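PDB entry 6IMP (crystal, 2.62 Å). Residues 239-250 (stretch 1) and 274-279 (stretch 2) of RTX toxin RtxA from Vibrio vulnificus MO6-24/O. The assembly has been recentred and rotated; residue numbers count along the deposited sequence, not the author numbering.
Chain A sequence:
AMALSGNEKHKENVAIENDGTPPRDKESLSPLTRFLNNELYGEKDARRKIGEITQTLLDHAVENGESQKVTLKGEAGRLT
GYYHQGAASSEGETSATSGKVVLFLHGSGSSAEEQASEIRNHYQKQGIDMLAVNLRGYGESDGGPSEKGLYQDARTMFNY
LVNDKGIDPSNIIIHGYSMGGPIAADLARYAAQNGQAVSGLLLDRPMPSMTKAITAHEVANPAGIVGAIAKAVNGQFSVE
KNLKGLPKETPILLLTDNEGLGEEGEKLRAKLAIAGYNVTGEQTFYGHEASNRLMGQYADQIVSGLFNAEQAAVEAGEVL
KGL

Stretch 1 239-250: VEKNLKGLPKET
Stretch 2 (274-279) IAGYNV

Two stretches of one chain meet here and bury 432 Å² in total. The register places K248 beside Y277 (CA to CA 4.4 Å) and E249 beside N278 (CA to CA 5.2 Å). From K248 to T250 and from Y277 to V279 the two backbones run in broadly the same direction, while diverging. Y277 gives up the most surface, followed by K248, and K248 lies against the Y277 ring.

Stretch 1 opens with a weakly bonded helix, about residues 239 to 243. E240 is partly exposed, and its backbone O is 4.4 Å from Y277 OH. E240 O accepts L243 N at 3.1 Å and, weakly, K244 N at 3.3 Å.

L243 directs its CA-to-CB bond toward stretch 2, with chi1 at -92° and chi2 t. L243 CB lies 4.3 Å from Y277 CZ, an apolar contact suited to a buried leucine. L243 O is 3.8 Å from Y277 OH.

A type II beta turn runs from L243 to L246, closed by L246 N to L243 O at 2.9 Å. K244 (phi/psi -61/118, chi1 m) points its CB away, yet K244 CA is 3.8 Å from Y277 OH. G245 follows at 103/0. A CB there would be jammed against the carbonyl O of K244, so the backbone calls for glycine. L246 (-71/131, chi1 t, chi2 p) is buried and points toward stretch 2. L246 O sits at the edge of the Y277 ring, 4.3 Å from CE1.

P247 (-46/119) points away and begins a type I turn to T250. K248 (-74/-4) has chi1 m, chi2 t, chi3 -146° and chi4 t. This extended chain lays CD over one face of the tyrosine ring, with K248 CG 3.9 Å from Y277 CE1. K248 NZ donates to A275 O at 3.2 Å. K248 NZ is also 5.3 Å from the centroid of the Y277 ring, 24° off its normal, a long cation-pi approach that is at most weakly attractive. K248 O accepts N278 N at 2.8 Å, with an angle of 146° at the hydrogen, and receives a CA-H contact from Y277 CA at 3.4 Å.

The CA-to-CB bond of E249 (-92/15, chi1 26°, chi2 m) points away, and the residue is exposed. T250 (-88/130, chi1 m) also points away; T250 OG1 donates to P247 O in a very short bond of 2.4 Å.

In stretch 2, A275 (-84/8) is the first residue to leave helical angles. G276 (93/2) is another glycine conformation: a CB would be jammed against A275 O and would lie 4.0 Å from K248 CD. The long side chain of Y277 (-66/135, chi1 m, chi2 -74°) starts sideways but carries its OH to the L243-K244 backbone, while its flat ring gives K248 a face to lie on. The CA-to-CB bond of N278 (-73/92, chi1 t) points toward stretch 1, and N278 OD1 comes 3.7 Å from E249 O, with no hydrogen bond.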

ATOM      1  N   VAL A 239      10.481   2.664   6.311  1.00 80.67           N
ATOM      2  CA  VAL A 239       9.844   3.937   5.910  1.00 83.97           C
ATOM      3  C   VAL A 239      10.886   5.054   5.831  1.00 83.50           C
ATOM      4  O   VAL A 239      10.938   5.803   4.855  1.00 70.80           O
ATOM      5  CB  VAL A 239       8.745   4.368   6.914  1.00 83.51           C
ATOM      6  CG1 VAL A 239       8.231   5.768   6.597  1.00 81.36           C
ATOM      7  CG2 VAL A 239       7.594   3.379   6.912  1.00 79.82           C
ATOM      8  N   GLU A 240      11.667   5.164   6.905  1.00 89.22           N
ATOM      9  CA  GLU A 240      12.814   6.079   7.010  1.00 94.09           C
ATOM     10  C   GLU A 240      13.731   5.997   5.782  1.00 94.24           C
ATOM     11  O   GLU A 240      13.936   7.001   5.076  1.00 84.91           O
ATOM     12  CB  GLU A 240      13.615   5.738   8.281  1.00 97.35           C
ATOM     13  CG  GLU A 240      14.157   6.934   9.053  1.00101.76           C
ATOM     14  CD  GLU A 240      14.688   6.546  10.428  1.00104.50           C
ATOM     15  OE1 GLU A 240      14.133   5.605  11.045  1.00105.73           O
ATOM     16  OE2 GLU A 240      15.659   7.184  10.895  1.00 99.91           O
ATOM     17  N   LYS A 241      14.244   4.792   5.526  1.00 85.64           N
ATOM     18  CA  LYS A 241      15.167   4.533   4.414  1.00 87.52           C
ATOM     19  C   LYS A 241      14.530   4.871   3.063  1.00 89.93           C
ATOM     20  O   LYS A 241      15.135   5.559   2.235  1.00 94.26           O
ATOM     21  CB  LYS A 241      15.614   3.068   4.438  1.00 91.82           C
ATOM     22  CG  LYS A 241      16.616   2.665   3.358  1.00 99.20           C
ATOM     23  CD  LYS A 241      17.336   1.370   3.742  1.00105.43           C
ATOM     24  CE  LYS A 241      17.648   0.485   2.546  1.00107.75           C
ATOM     25  NZ  LYS A 241      18.582   1.138   1.589  1.00109.29           N
ATOM     26  N   ASN A 242      13.295   4.415   2.865  1.00 82.77           N
ATOM     27  CA  ASN A 242      12.562   4.674   1.629  1.00 78.41           C
ATOM     28  C   ASN A 242      12.152   6.162   1.462  1.00 86.52           C
ATOM     29  O   ASN A 242      11.719   6.570   0.379  1.00 88.77           O
ATOM     30  CB  ASN A 242      11.300   3.804   1.567  1.00 75.13           C
ATOM     31  CG  ASN A 242      11.597   2.315   1.480  1.00 74.01           C
ATOM     32  OD1 ASN A 242      12.567   1.807   2.056  1.00 76.32           O
ATOM     33  ND2 ASN A 242      10.718   1.596   0.800  1.00 73.15           N
ATOM     34  N   LEU A 243      12.241   6.954   2.532  1.00 83.24           N
ATOM     35  CA  LEU A 243      11.832   8.374   2.481  1.00 80.87           C
ATOM     36  C   LEU A 243      12.979   9.318   2.125  1.00 90.14           C
ATOM     37  O   LEU A 243      12.737  10.462   1.712  1.00 81.27           O
ATOM     38  CB  LEU A 243      11.223   8.816   3.817  1.00 75.79           C
ATOM     39  CG  LEU A 243       9.711   8.688   3.996  1.00 75.04           C
ATOM     40  CD1 LEU A 243       9.315   9.127   5.405  1.00 78.09           C
ATOM     41  CD2 LEU A 243       8.963   9.508   2.956  1.00 71.95           C
ATOM     42  N   LYS A 244      14.217   8.847   2.323  1.00 94.49           N
ATOM     43  CA  LYS A 244      15.422   9.671   2.154  1.00 86.38           C
ATOM     44  C   LYS A 244      15.530  10.182   0.735  1.00 79.13           C
ATOM     45  O   LYS A 244      15.660   9.402  -0.191  1.00 74.73           O
ATOM     46  CB  LYS A 244      16.684   8.872   2.471  1.00 89.56           C
ATOM     47  CG  LYS A 244      16.874   8.568   3.944  1.00105.02           C
ATOM     48  CD  LYS A 244      18.244   7.956   4.228  1.00112.59           C
ATOM     49  CE  LYS A 244      19.347   9.008   4.306  1.00113.28           C
ATOM     50  NZ  LYS A 244      20.232   8.799   5.491  1.00114.55           N
ATOM     51  N   GLY A 245      15.489  11.497   0.577  1.00 76.15           N
ATOM     52  CA  GLY A 245      15.634  12.112  -0.730  1.00 78.62           C
ATOM     53  C   GLY A 245      14.288  12.547  -1.229  1.00 89.12           C
ATOM     54  O   GLY A 245      14.161  13.076  -2.342  1.00 93.59           O
ATOM     55  N   LEU A 246      13.266  12.299  -0.412  1.00 96.95           N
ATOM     56  CA  LEU A 246      12.019  13.011  -0.548  1.00 93.66           C
ATOM     57  C   LEU A 246      12.259  14.445  -0.092  1.00 97.44           C
ATOM     58  O   LEU A 246      12.882  14.657   0.959  1.00 91.03           O
ATOM     59  CB  LEU A 246      10.912  12.373   0.289  1.00 81.23           C
ATOM     60  CG  LEU A 246       9.524  12.926  -0.036  1.00 82.87           C
ATOM     61  CD1 LEU A 246       9.078  12.532  -1.439  1.00 87.67           C
ATOM     62  CD2 LEU A 246       8.516  12.450   0.996  1.00 88.60           C
ATOM     63  N   PRO A 247      11.818  15.432  -0.904  1.00 97.14           N
ATOM     64  CA  PRO A 247      11.678  16.804  -0.427  1.00 95.47           C
ATOM     65  C   PRO A 247      10.988  16.866   0.940  1.00103.99           C
ATOM     66  O   PRO A 247       9.832  16.453   1.070  1.00111.71           O
ATOM     67  CB  PRO A 247      10.805  17.470  -1.514  1.00 93.71           C
ATOM     68  CG  PRO A 247      10.555  16.424  -2.565  1.00 91.55           C
ATOM     69  CD  PRO A 247      11.575  15.355  -2.353  1.00 91.54           C
ATOM     70  N   LYS A 248      11.691  17.389   1.943  1.00105.62           N
ATOM     71  CA  LYS A 248      11.252  17.282   3.341  1.00103.58           C
ATOM     72  C   LYS A 248      10.073  18.202   3.687  1.00106.66           C
ATOM     73  O   LYS A 248       9.520  18.128   4.784  1.00115.83           O
ATOM     74  CB  LYS A 248      12.426  17.536   4.280  1.00 97.89           C
ATOM     75  CG  LYS A 248      13.564  16.541   4.099  1.00 96.20           C
ATOM     76  CD  LYS A 248      14.463  16.470   5.326  1.00 98.11           C
ATOM     77  CE  LYS A 248      15.915  16.209   4.946  1.00109.35           C
ATOM     78  NZ  LYS A 248      16.677  15.527   6.032  1.00107.62           N
ATOM     79  N   GLU A 249       9.664  19.016   2.720  1.00108.36           N
ATOM     80  CA  GLU A 249       8.439  19.822   2.817  1.00111.43           C
ATOM     81  C   GLU A 249       7.219  19.101   2.236  1.00110.64           C
ATOM     82  O   GLU A 249       6.196  19.733   1.977  1.00108.37           O
ATOM     83  CB  GLU A 249       8.608  21.197   2.123  1.00119.67           C
ATOM     84  CG  GLU A 249       9.647  21.269   1.008  1.00128.62           C
ATOM     85  CD  GLU A 249      11.066  21.428   1.542  1.00140.89           C
ATOM     86  OE1 GLU A 249      11.347  22.462   2.190  1.00150.39           O
ATOM     87  OE2 GLU A 249      11.893  20.510   1.327  1.00125.15           O
ATOM     88  N   THR A 250       7.316  17.790   2.023  1.00114.60           N
ATOM     89  CA  THR A 250       6.205  17.055   1.420  1.00108.06           C
ATOM     90  C   THR A 250       5.225  16.585   2.498  1.00104.33           C
ATOM     91  O   THR A 250       5.647  16.003   3.505  1.00 98.58           O
ATOM     92  CB  THR A 250       6.668  15.848   0.582  1.00108.15           C
ATOM     93  OG1 THR A 250       7.785  16.219  -0.234  1.00106.32           O
ATOM     94  CG2 THR A 250       5.537  15.373  -0.325  1.00107.19           C
ATOM     95  N   ILE A 274      11.933  15.135  13.690  1.00101.93           N
ATOM     96  CA  ILE A 274      13.304  15.461  14.062  1.00103.55           C
ATOM     97  C   ILE A 274      14.159  15.773  12.839  1.00104.66           C
ATOM     98  O   ILE A 274      14.925  16.729  12.846  1.00111.48           O
ATOM     99  CB  ILE A 274      13.948  14.296  14.843  1.00101.70           C
ATOM    100  CG1 ILE A 274      13.311  14.174  16.234  1.00107.17           C
ATOM    101  CG2 ILE A 274      15.446  14.503  14.981  1.00101.91           C
ATOM    102  CD1 ILE A 274      13.655  12.885  16.954  1.00109.35           C
ATOM    103  N   ALA A 275      14.015  14.968  11.791  1.00108.23           N
ATOM    104  CA  ALA A 275      14.808  15.134  10.571  1.00103.53           C
ATOM    105  C   ALA A 275      14.216  16.170   9.601  1.00100.42           C
ATOM    106  O   ALA A 275      14.675  16.294   8.469  1.00 97.34           O
ATOM    107  CB  ALA A 275      14.977  13.795   9.876  1.00106.53           C
ATOM    108  N   GLY A 276      13.189  16.894  10.039  1.00102.44           N
ATOM    109  CA  GLY A 276      12.694  18.061   9.308  1.00101.67           C
ATOM    110  C   GLY A 276      11.562  17.765   8.340  1.00103.90           C
ATOM    111  O   GLY A 276      11.090  18.673   7.649  1.00101.82           O
ATOM    112  N   TYR A 277      11.124  16.503   8.283  1.00107.81           N
ATOM    113  CA  TYR A 277      10.003  16.115   7.420  1.00102.63           C
ATOM    114  C   TYR A 277       8.727  16.786   7.919  1.00 97.56           C
ATOM    115  O   TYR A 277       8.448  16.806   9.119  1.00105.25           O
ATOM    116  CB  TYR A 277       9.798  14.591   7.389  1.00 97.98           C
ATOM    117  CG  TYR A 277      10.948  13.778   6.790  1.00107.71           C
ATOM    118  CD1 TYR A 277      11.191  13.761   5.405  1.00102.29           C
ATOM    119  CD2 TYR A 277      11.752  12.969   7.604  1.00105.22           C
ATOM    120  CE1 TYR A 277      12.229  12.994   4.863  1.00 98.91           C
ATOM    121  CE2 TYR A 277      12.787  12.201   7.074  1.00104.14           C
ATOM    122  CZ  TYR A 277      13.026  12.212   5.708  1.00103.47           C
ATOM    123  OH  TYR A 277      14.047  11.430   5.200  1.00 92.65           O
ATOM    124  N   ASN A 278       7.969  17.339   6.985  1.00 86.28           N
ATOM    125  CA  ASN A 278       6.683  17.934   7.279  1.00 77.60           C
ATOM    126  C   ASN A 278       5.677  16.772   7.566  1.00 89.23           C
ATOM    127  O   ASN A 278       5.023  16.223   6.646  1.00 99.98           O
ATOM    128  CB  ASN A 278       6.278  18.813   6.086  1.00 72.14           C
ATOM    129  CG  ASN A 278       4.797  19.061   6.004  1.00 72.47           C
ATOM    130  OD1 ASN A 278       4.187  18.863   4.957  1.00 77.31           O
ATOM    131  ND2 ASN A 278       4.209  19.506   7.100  1.00 76.69           N
ATOM    132  N   VAL A 279       5.569  16.417   8.838  1.00 92.87           N
ATOM    133  CA  VAL A 279       4.734  15.313   9.277  1.00 96.45           C
ATOM    134  C   VAL A 279       3.571  15.642  10.184  1.00 96.05           C
ATOM    135  O   VAL A 279       3.762  16.093  11.291  1.00 90.63           O
ATOM    136  CB  VAL A 279       5.569  14.352  10.107  1.00 97.82           C
ATOM    137  CG1 VAL A 279       4.824  13.057  10.332  1.00 94.00           C
ATOM    138  CG2 VAL A 279       6.906  14.124   9.454  1.00106.35           C
TER